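Local coordinates for catechol 1,2-dioxygenase (Acinetobacter sp., PDB 1DMH), which catalyses the Fe(III)-dependent intradiol cleavage of catechol by O2 to cis,cis-muconate, the first step of catechol breakdown in the beta-ketoadipate pathway, at residues A[165-170]-A[177-182]; A[227-232]-A[290-295]; A[233-238]-A[299-304]. One frame throughout, in Å; residues are numbered along the deposited sequence.

Contacts 2 and 3 lie side by side, their centres about 7 Å apart, whereas contact 1 is more than 20 Å from either when measured between centres. All three reach the same large mixed sheet. Contact 2 is buried and wholly apolar, joining the ends of strands 220-230 and 283-291. Contact 3 is its surface counterpart: the chain entering strand 237-243 meets loop 299-304, a loop carboxylate (D300) holding the N-H of K236 while R235 and the extended K236 pack along the loop. The two share probable backbone bonds, T293 O to R235 N and V229 O to L237 N. Contact 1 is also buried but polar, an arginine gripping the segment that follows the iron ligand Y164.

Contact 1. Residues A[165-170]-A[177-182]; sequences SHFDPT and NMRRSI
R179 meets S165 side-on with two nitrogens, one for each of two oxygens. NH2 of R179 donates to the backbone O of S165 at 2.8 Å, nearly straight at 162°, and the oxygen lies in the guanidinium plane. NE of R179 reaches OG of S165 at 2.8 Å, more bent at 132°, with a weak second bond to the same carbonyl. OG of S165 passes its own hydrogen to N177 O, 2.8 Å away, on a lone pair in the carbonyl plane. With chi1 at 59°, in the crowded position between the backbone N and the carbonyl carbon, OG faces both partners. A water bridges S165 N to N177 O, accepting from the first and donating to the second.

The rings of H166 and F167 each turn an edge to the guanidinium: CD2 of F167 lies 3.5 Å from NH2 of R179. Segment 165-170, in the loop between strands 152-157 and 179-183 of the catalytic beta-domain of intradiol dioxygenases, follows directly on Y164, which binds iron and substrate. The side chain of R179 comes within about 4 Å of that of Y164 and about 8 Å of the iron, consistent with a second-shell position.

Further out, NH1 of R179 donates to L109 O, fixing the far side of the guanidinium, while NE2 of H166 is hydrogen-bonded to F176 N.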
loop_
_atom_site.group_PDB
_atom_site.type_symbol
_atom_site.label_atom_id
_atom_site.label_comp_id
_atom_site.label_asym_id
_atom_site.label_seq_id
_atom_site.Cartn_x
_atom_site.Cartn_y
_atom_site.Cartn_z
ATOM N N SER A 165 -22.793 -9.300 5.819
ATOM C CA SER A 165 -23.580 -8.657 4.786
ATOM C C SER A 165 -22.746 -7.462 4.305
ATOM O O SER A 165 -21.967 -6.885 5.081
ATOM C CB SER A 165 -24.956 -8.207 5.329
ATOM O OG SER A 165 -24.872 -7.306 6.407
ATOM N N HIS A 166 -22.894 -7.125 3.021
ATOM C CA HIS A 166 -22.178 -6.030 2.375
ATOM C C HIS A 166 -20.721 -6.386 2.049
ATOM O O HIS A 166 -20.032 -5.627 1.378
ATOM C CB HIS A 166 -22.276 -4.765 3.227
ATOM C CG HIS A 166 -23.686 -4.316 3.452
ATOM N ND1 HIS A 166 -24.457 -3.756 2.456
ATOM C CD2 HIS A 166 -24.506 -4.457 4.522
ATOM C CE1 HIS A 166 -25.689 -3.573 2.902
ATOM N NE2 HIS A 166 -25.746 -3.990 4.152
ATOM N N PHE A 167 -20.249 -7.538 2.515
ATOM C CA PHE A 167 -18.879 -7.983 2.222
ATOM C C PHE A 167 -18.891 -9.480 1.946
ATOM O O PHE A 167 -17.878 -10.152 2.127
ATOM C CB PHE A 167 -17.912 -7.724 3.388
ATOM C CG PHE A 167 -17.854 -6.301 3.821
ATOM C CD1 PHE A 167 -16.997 -5.408 3.189
ATOM C CD2 PHE A 167 -18.684 -5.832 4.842
ATOM C CE1 PHE A 167 -16.960 -4.064 3.558
ATOM C CE2 PHE A 167 -18.656 -4.488 5.221
ATOM C CZ PHE A 167 -17.792 -3.602 4.575
ATOM N N ASP A 168 -20.040 -9.988 1.507
ATOM C CA ASP A 168 -20.202 -11.404 1.222
ATOM C C ASP A 168 -19.723 -11.696 -0.189
ATOM O O ASP A 168 -20.360 -11.293 -1.167
ATOM C CB ASP A 168 -21.669 -11.810 1.328
ATOM C CG ASP A 168 -21.849 -13.315 1.334
ATOM O OD1 ASP A 168 -21.071 -14.007 0.637
ATOM O OD2 ASP A 168 -22.777 -13.801 2.017
ATOM N N PRO A 169 -18.601 -12.424 -0.314
ATOM C CA PRO A 169 -18.001 -12.787 -1.598
ATOM C C PRO A 169 -18.858 -13.685 -2.486
ATOM O O PRO A 169 -18.628 -13.774 -3.694
ATOM C CB PRO A 169 -16.713 -13.485 -1.170
ATOM C CG PRO A 169 -17.143 -14.165 0.127
ATOM C CD PRO A 169 -17.790 -12.971 0.790
ATOM N N THR A 170 -19.846 -14.344 -1.894
ATOM C CA THR A 170 -20.677 -15.267 -2.650
ATOM C C THR A 170 -21.995 -14.711 -3.167
ATOM O O THR A 170 -22.852 -15.480 -3.599
ATOM C CB THR A 170 -20.970 -16.535 -1.820
ATOM O OG1 THR A 170 -21.744 -16.191 -0.664
ATOM C CG2 THR A 170 -19.662 -17.185 -1.376
ATOM N N ASN A 177 -28.236 -7.601 6.851
ATOM C CA ASN A 177 -28.507 -8.893 7.455
ATOM C C ASN A 177 -27.477 -9.018 8.593
ATOM O O ASN A 177 -26.287 -8.735 8.387
ATOM C CB ASN A 177 -28.286 -10.024 6.448
ATOM C CG ASN A 177 -28.746 -11.378 6.978
ATOM O OD1 ASN A 177 -28.181 -12.420 6.621
ATOM N ND2 ASN A 177 -29.782 -11.375 7.801
ATOM N N MET A 178 -27.955 -9.414 9.779
ATOM C CA MET A 178 -27.146 -9.590 10.992
ATOM C C MET A 178 -26.453 -8.302 11.458
ATOM O O MET A 178 -25.352 -8.334 12.006
ATOM C CB MET A 178 -26.129 -10.713 10.765
ATOM C CG MET A 178 -26.806 -12.073 10.410
ATOM S SD MET A 178 -25.609 -13.365 9.979
ATOM C CE MET A 178 -24.763 -12.542 8.607
ATOM N N ARG A 179 -27.120 -7.166 11.241
ATOM C CA ARG A 179 -26.616 -5.856 11.646
ATOM C C ARG A 179 -27.824 -5.055 12.168
ATOM O O ARG A 179 -28.751 -4.782 11.406
ATOM C CB ARG A 179 -26.003 -5.103 10.447
ATOM C CG ARG A 179 -24.755 -5.721 9.809
ATOM C CD ARG A 179 -24.365 -4.946 8.534
ATOM N NE ARG A 179 -23.203 -5.500 7.834
ATOM C CZ ARG A 179 -21.941 -5.387 8.257
ATOM N NH1 ARG A 179 -21.668 -4.731 9.387
ATOM N NH2 ARG A 179 -20.952 -5.908 7.532
ATOM N N ARG A 180 -27.819 -4.673 13.444
ATOM C CA ARG A 180 -28.925 -3.896 14.004
ATOM C C ARG A 180 -28.458 -2.897 15.055
ATOM O O ARG A 180 -27.371 -3.039 15.631
ATOM C CB ARG A 180 -29.951 -4.814 14.680
ATOM C CG ARG A 180 -30.766 -5.727 13.779
ATOM C CD ARG A 180 -31.710 -4.962 12.851
ATOM N NE ARG A 180 -32.521 -5.899 12.085
ATOM C CZ ARG A 180 -32.127 -6.544 10.990
ATOM N NH1 ARG A 180 -30.932 -6.318 10.455
ATOM N NH2 ARG A 180 -32.966 -7.384 10.386
ATOM N N SER A 181 -29.292 -1.886 15.303
ATOM C CA SER A 181 -29.035 -0.912 16.358
ATOM C C SER A 181 -30.186 -1.110 17.316
ATOM O O SER A 181 -31.338 -1.153 16.895
ATOM C CB SER A 181 -29.073 0.522 15.841
ATOM O OG SER A 181 -27.963 0.768 15.015
ATOM N N ILE A 182 -29.881 -1.257 18.591
ATOM C CA ILE A 182 -30.923 -1.436 19.583
ATOM C C ILE A 182 -30.827 -0.390 20.665
ATOM O O ILE A 182 -29.768 -0.162 21.235
ATOM C CB ILE A 182 -30.864 -2.840 20.195
ATOM C CG1 ILE A 182 -31.080 -3.835 19.065
ATOM C CG2 ILE A 182 -31.928 -3.011 21.305
ATOM C CD1 ILE A 182 -31.190 -5.172 19.526
HETATM O O HOH W 1 -23.289 -9.152 8.695
#

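Contact 2. Residues A[227-232]-A[290-295]; sequences YFVSAD and LKLTRL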
loop_
_atom_site.group_PDB
_atom_site.type_symbol
_atom_site.label_atom_id
_atom_site.label_comp_id
_atom_site.label_asym_id
_atom_site.label_seq_id
_atom_site.Cartn_x
_atom_site.Cartn_y
_atom_site.Cartn_z
ATOM N N TYR A 227 -19.660 -5.049 18.904
ATOM C CA TYR A 227 -20.515 -4.097 19.594
ATOM C C TYR A 227 -19.977 -2.662 19.514
ATOM O O TYR A 227 -18.762 -2.433 19.583
ATOM C CB TYR A 227 -20.584 -4.366 21.103
ATOM C CG TYR A 227 -21.406 -5.527 21.584
ATOM C CD1 TYR A 227 -20.909 -6.831 21.538
ATOM C CD2 TYR A 227 -22.668 -5.309 22.133
ATOM C CE1 TYR A 227 -21.656 -7.903 22.040
ATOM C CE2 TYR A 227 -23.431 -6.358 22.638
ATOM C CZ TYR A 227 -22.923 -7.651 22.595
ATOM O OH TYR A 227 -23.669 -8.678 23.120
ATOM N N PHE A 228 -20.912 -1.719 19.386
ATOM C CA PHE A 228 -20.667 -0.280 19.501
ATOM C C PHE A 228 -21.756 0.021 20.548
ATOM O O PHE A 228 -22.893 -0.440 20.417
ATOM C CB PHE A 228 -21.036 0.518 18.256
ATOM C CG PHE A 228 -19.893 0.804 17.337
ATOM C CD1 PHE A 228 -18.578 0.832 17.792
ATOM C CD2 PHE A 228 -20.140 1.071 16.011
ATOM C CE1 PHE A 228 -17.521 1.123 16.906
ATOM C CE2 PHE A 228 -19.100 1.361 15.119
ATOM C CZ PHE A 228 -17.787 1.387 15.569
ATOM N N VAL A 229 -21.408 0.726 21.612
ATOM C CA VAL A 229 -22.417 1.130 22.572
ATOM C C VAL A 229 -22.148 2.614 22.822
ATOM O O VAL A 229 -21.021 3.014 23.147
ATOM C CB VAL A 229 -22.331 0.365 23.921
ATOM C CG1 VAL A 229 -23.499 0.792 24.845
ATOM C CG2 VAL A 229 -22.394 -1.142 23.677
ATOM N N SER A 230 -23.163 3.440 22.619
ATOM C CA SER A 230 -23.026 4.865 22.894
ATOM C C SER A 230 -24.233 5.370 23.711
ATOM O O SER A 230 -25.330 4.787 23.662
ATOM C CB SER A 230 -22.859 5.665 21.592
ATOM O OG SER A 230 -23.925 5.480 20.702
ATOM N N ALA A 231 -24.008 6.428 24.482
ATOM C CA ALA A 231 -25.043 7.009 25.329
ATOM C C ALA A 231 -24.580 8.384 25.785
ATOM O O ALA A 231 -23.378 8.626 25.908
ATOM C CB ALA A 231 -25.271 6.125 26.542
ATOM N N ASP A 232 -25.525 9.278 26.060
ATOM C CA ASP A 232 -25.152 10.603 26.521
ATOM C C ASP A 232 -24.300 10.548 27.784
ATOM O O ASP A 232 -24.443 9.648 28.625
ATOM C CB ASP A 232 -26.404 11.446 26.751
ATOM C CG ASP A 232 -27.144 11.727 25.462
ATOM O OD1 ASP A 232 -26.510 12.251 24.526
ATOM O OD2 ASP A 232 -28.355 11.432 25.373
ATOM N N LEU A 290 -22.664 -4.768 29.434
ATOM C CA LEU A 290 -21.588 -3.830 29.146
ATOM C C LEU A 290 -21.692 -2.644 30.083
ATOM O O LEU A 290 -22.787 -2.162 30.354
ATOM C CB LEU A 290 -21.660 -3.337 27.699
ATOM C CG LEU A 290 -21.496 -4.460 26.677
ATOM C CD1 LEU A 290 -22.874 -5.031 26.420
ATOM C CD2 LEU A 290 -20.874 -3.961 25.365
ATOM N N LYS A 291 -20.545 -2.189 30.581
ATOM C CA LYS A 291 -20.497 -1.039 31.484
ATOM C C LYS A 291 -19.693 0.049 30.781
ATOM O O LYS A 291 -18.580 -0.199 30.285
ATOM C CB LYS A 291 -19.843 -1.413 32.821
ATOM C CG LYS A 291 -19.857 -0.267 33.852
ATOM C CD LYS A 291 -19.279 -0.738 35.196
ATOM C CE LYS A 291 -19.078 0.399 36.201
ATOM N NZ LYS A 291 -20.360 1.026 36.583
ATOM N N LEU A 292 -20.272 1.245 30.739
ATOM C CA LEU A 292 -19.666 2.391 30.061
ATOM C C LEU A 292 -18.841 3.338 30.954
ATOM O O LEU A 292 -18.963 3.329 32.179
ATOM C CB LEU A 292 -20.766 3.191 29.355
ATOM C CG LEU A 292 -21.671 2.504 28.330
ATOM C CD1 LEU A 292 -22.586 3.554 27.740
ATOM C CD2 LEU A 292 -20.851 1.852 27.217
ATOM N N THR A 293 -17.987 4.140 30.327
ATOM C CA THR A 293 -17.184 5.106 31.060
ATOM C C THR A 293 -17.667 6.519 30.697
ATOM O O THR A 293 -18.206 6.763 29.604
ATOM C CB THR A 293 -15.676 4.963 30.736
ATOM O OG1 THR A 293 -15.473 5.128 29.331
ATOM C CG2 THR A 293 -15.166 3.589 31.131
ATOM N N ARG A 294 -17.488 7.439 31.642
ATOM C CA ARG A 294 -17.889 8.829 31.469
ATOM C C ARG A 294 -16.929 9.594 30.569
ATOM O O ARG A 294 -15.756 9.222 30.428
ATOM C CB ARG A 294 -17.919 9.561 32.818
ATOM C CG ARG A 294 -19.107 9.303 33.713
ATOM C CD ARG A 294 -19.168 10.420 34.761
ATOM N NE ARG A 294 -20.384 10.367 35.569
ATOM C CZ ARG A 294 -20.609 9.479 36.536
ATOM N NH1 ARG A 294 -19.691 8.555 36.822
ATOM N NH2 ARG A 294 -21.744 9.522 37.230
ATOM N N LEU A 295 -17.438 10.678 29.989
ATOM C CA LEU A 295 -16.647 11.551 29.133
ATOM C C LEU A 295 -15.515 12.123 29.987
ATOM O O LEU A 295 -15.599 12.133 31.214
ATOM C CB LEU A 295 -17.510 12.690 28.583
ATOM C CG LEU A 295 -18.627 12.289 27.623
ATOM C CD1 LEU A 295 -19.445 13.510 27.274
ATOM C CD2 LEU A 295 -18.040 11.666 26.359
#
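Four apolar pairs make up this contact, and no hydrogen bond crosses it. The two backbones stay well apart, 8.1 Å between CA of V229 and CA of L292 at the closest pairing, so the space between them is filled by side chains that cross obliquely. L290 puts its CD2 methyl into the angle between Y227 and V229: that methyl sits 3.6 Å from CG2 of V229 and 3.9 Å from CD2 of Y227, while the other branch, CD1, approaches CE2 of the tyrosine at 4.0 Å. L292 repeats the pattern two residues on. Its CD2 methyl rests 3.7 Å from CG1 of V229, and its CD1 methyl is 3.9 Å from CB of A231.

V229 is therefore the shared bump, wedged between two leucines. With CG1 anti to the backbone N (chi1 -176°), its two methyls part, CG2 going to L290 and CG1 to L292. The inward side chains of strands 220-230 and 283-291 pack in the interior of a beta-sandwich, the core fold of intradiol dioxygenases, and L292 carries the alternation on past the end of its strand. Strand 220-230 also carries the iron ligands H224 and H226 just upstream.

L237 of the adjoining strand 237-243 touches both leucines, and I140 of strand 133-141 packs on V229 and L290, extending the hydrophobic layer. The hydroxyl of Y227 is hydrogen-bonded to that of Y190. F228, whose CB points away from 290-295, forms a cation-pi pair with K236 on the other side of the strand.

Contact 3. Residues A[233-238]-A[299-304]; sequences GHRKLT and VDNQVV
The two backbones come within 5.0 Å between CA of R235 and CA of D300, then part to 6.3 Å between CA of K236 and CA of V303, without a backbone-to-backbone hydrogen bond between them. D300 bridges this gap. Its CG is anti to the backbone N (chi1 -171°), which brings the carboxylate up to segment 233-238, where OD2 takes the N-H of K236 at 2.7 Å in an almost straight bond of 169°, met from above the carboxylate plane. OD1 of D300 turns back on its own loop and accepts from Q302 N at 3.0 Å through its anti lone pair, an Asx turn that holds the acid in place.

R235 crosses D300 at about a right angle, laying its CB 3.5 Å from OD1, while the guanidinium runs on past the acid. The arginine is bent at chi3, and CG of Q302 lies over one face of its guanidinium, 3.4 Å from NH1, with N301 at the edge. Its charge is met outside the loop: NH1 forms a salt bridge with D92 of helix 80-94, and NE is hydrogen-bonded to T293 OG1. K236 is extended along its whole length, so that its CD passes 4.0 Å from CG1 of V303 and NZ reaches a water at 2.8 Å, which donates weakly to V304 O.

V304 packs against D53 of the second subunit, placing this loop beside the dimer contact. One carboxylate oxygen of D300 takes K236 N across the contact, the other Q302 N within loop 299-304; these two donors would probably favour its ionised form, with R235 at most a more distant contribution.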
loop_
_atom_site.group_PDB
_atom_site.type_symbol
_atom_site.label_atom_id
_atom_site.label_comp_id
_atom_site.label_asym_id
_atom_site.label_seq_id
_atom_site.Cartn_x
_atom_site.Cartn_y
_atom_site.Cartn_z
ATOM N N GLY A 233 -23.374 11.493 27.894
ATOM C CA GLY A 233 -22.502 11.541 29.054
ATOM C C GLY A 233 -21.411 10.482 29.119
ATOM O O GLY A 233 -20.573 10.495 30.027
ATOM N N HIS A 234 -21.394 9.557 28.167
ATOM C CA HIS A 234 -20.371 8.504 28.194
ATOM C C HIS A 234 -19.606 8.426 26.889
ATOM O O HIS A 234 -20.076 8.911 25.839
ATOM C CB HIS A 234 -20.992 7.131 28.459
ATOM C CG HIS A 234 -21.669 7.017 29.784
ATOM N ND1 HIS A 234 -22.890 7.601 30.047
ATOM C CD2 HIS A 234 -21.284 6.410 30.933
ATOM C CE1 HIS A 234 -23.228 7.355 31.300
ATOM N NE2 HIS A 234 -22.271 6.635 31.861
ATOM N N ARG A 235 -18.429 7.813 26.966
ATOM C CA ARG A 235 -17.593 7.639 25.781
ATOM C C ARG A 235 -18.159 6.469 24.977
ATOM O O ARG A 235 -18.835 5.591 25.526
ATOM C CB ARG A 235 -16.137 7.350 26.182
ATOM C CG ARG A 235 -15.506 8.448 27.058
ATOM C CD ARG A 235 -14.009 8.217 27.271
ATOM N NE ARG A 235 -13.734 6.926 27.890
ATOM C CZ ARG A 235 -12.513 6.431 28.080
ATOM N NH1 ARG A 235 -11.430 7.119 27.705
ATOM N NH2 ARG A 235 -12.372 5.240 28.651
ATOM N N LYS A 236 -17.903 6.463 23.677
ATOM C CA LYS A 236 -18.399 5.384 22.828
ATOM C C LYS A 236 -17.512 4.151 23.042
ATOM O O LYS A 236 -16.270 4.227 22.961
ATOM C CB LYS A 236 -18.378 5.811 21.373
ATOM C CG LYS A 236 -19.005 4.837 20.452
ATOM C CD LYS A 236 -18.901 5.406 19.056
ATOM C CE LYS A 236 -19.677 4.558 18.071
ATOM N NZ LYS A 236 -19.786 5.279 16.764
ATOM N N LEU A 237 -18.154 3.023 23.338
ATOM C CA LEU A 237 -17.435 1.775 23.605
ATOM C C LEU A 237 -17.363 0.938 22.339
ATOM O O LEU A 237 -18.365 0.751 21.661
ATOM C CB LEU A 237 -18.179 0.937 24.672
ATOM C CG LEU A 237 -17.520 -0.112 25.593
ATOM C CD1 LEU A 237 -18.555 -1.152 25.884
ATOM C CD2 LEU A 237 -16.253 -0.676 25.037
ATOM N N THR A 238 -16.178 0.438 22.016
ATOM C CA THR A 238 -16.010 -0.453 20.877
ATOM C C THR A 238 -15.470 -1.743 21.480
ATOM O O THR A 238 -14.453 -1.719 22.174
ATOM C CB THR A 238 -14.972 0.069 19.849
ATOM O OG1 THR A 238 -15.462 1.283 19.272
ATOM C CG2 THR A 238 -14.710 -0.979 18.728
ATOM N N VAL A 299 -15.519 15.554 26.974
ATOM C CA VAL A 299 -15.243 15.029 25.635
ATOM C C VAL A 299 -14.882 13.547 25.601
ATOM O O VAL A 299 -14.368 12.986 26.579
ATOM C CB VAL A 299 -14.083 15.792 24.934
ATOM C CG1 VAL A 299 -14.434 17.266 24.777
ATOM C CG2 VAL A 299 -12.804 15.632 25.739
ATOM N N ASP A 300 -15.164 12.926 24.457
ATOM C CA ASP A 300 -14.840 11.514 24.249
ATOM C C ASP A 300 -13.429 11.506 23.681
ATOM O O ASP A 300 -13.237 11.698 22.476
ATOM C CB ASP A 300 -15.774 10.846 23.240
ATOM C CG ASP A 300 -15.562 9.354 23.199
ATOM O OD1 ASP A 300 -14.437 8.924 23.513
ATOM O OD2 ASP A 300 -16.490 8.622 22.858
ATOM N N ASN A 301 -12.448 11.278 24.550
ATOM C CA ASN A 301 -11.053 11.311 24.133
ATOM C C ASN A 301 -10.571 10.108 23.322
ATOM O O ASN A 301 -9.430 10.094 22.852
ATOM C CB ASN A 301 -10.138 11.486 25.352
ATOM C CG ASN A 301 -10.271 10.360 26.365
ATOM O OD1 ASN A 301 -9.338 10.106 27.143
ATOM N ND2 ASN A 301 -11.424 9.701 26.390
ATOM N N GLN A 302 -11.434 9.122 23.116
ATOM C CA GLN A 302 -10.994 7.945 22.388
ATOM C C GLN A 302 -11.839 7.522 21.172
ATOM O O GLN A 302 -11.561 6.492 20.566
ATOM C CB GLN A 302 -10.815 6.799 23.403
ATOM C CG GLN A 302 -12.022 6.526 24.361
ATOM C CD GLN A 302 -13.139 5.681 23.730
ATOM O OE1 GLN A 302 -14.160 6.185 23.212
ATOM N NE2 GLN A 302 -12.934 4.376 23.758
ATOM N N VAL A 303 -12.846 8.311 20.791
ATOM C CA VAL A 303 -13.647 7.933 19.628
ATOM C C VAL A 303 -12.752 7.971 18.407
ATOM O O VAL A 303 -11.890 8.846 18.275
ATOM C CB VAL A 303 -14.781 8.908 19.206
ATOM C CG1 VAL A 303 -16.057 8.148 19.051
ATOM C CG2 VAL A 303 -14.854 10.102 20.094
ATOM N N VAL A 304 -13.005 7.060 17.484
ATOM C CA VAL A 304 -12.229 7.035 16.268
ATOM C C VAL A 304 -13.084 7.363 15.059
ATOM O O VAL A 304 -14.168 6.800 14.857
ATOM C CB VAL A 304 -11.561 5.666 16.071
ATOM C CG1 VAL A 304 -10.794 5.646 14.757
ATOM C CG2 VAL A 304 -10.633 5.374 17.258
HETATM O O HOH W 2 -17.117 5.928 16.094
#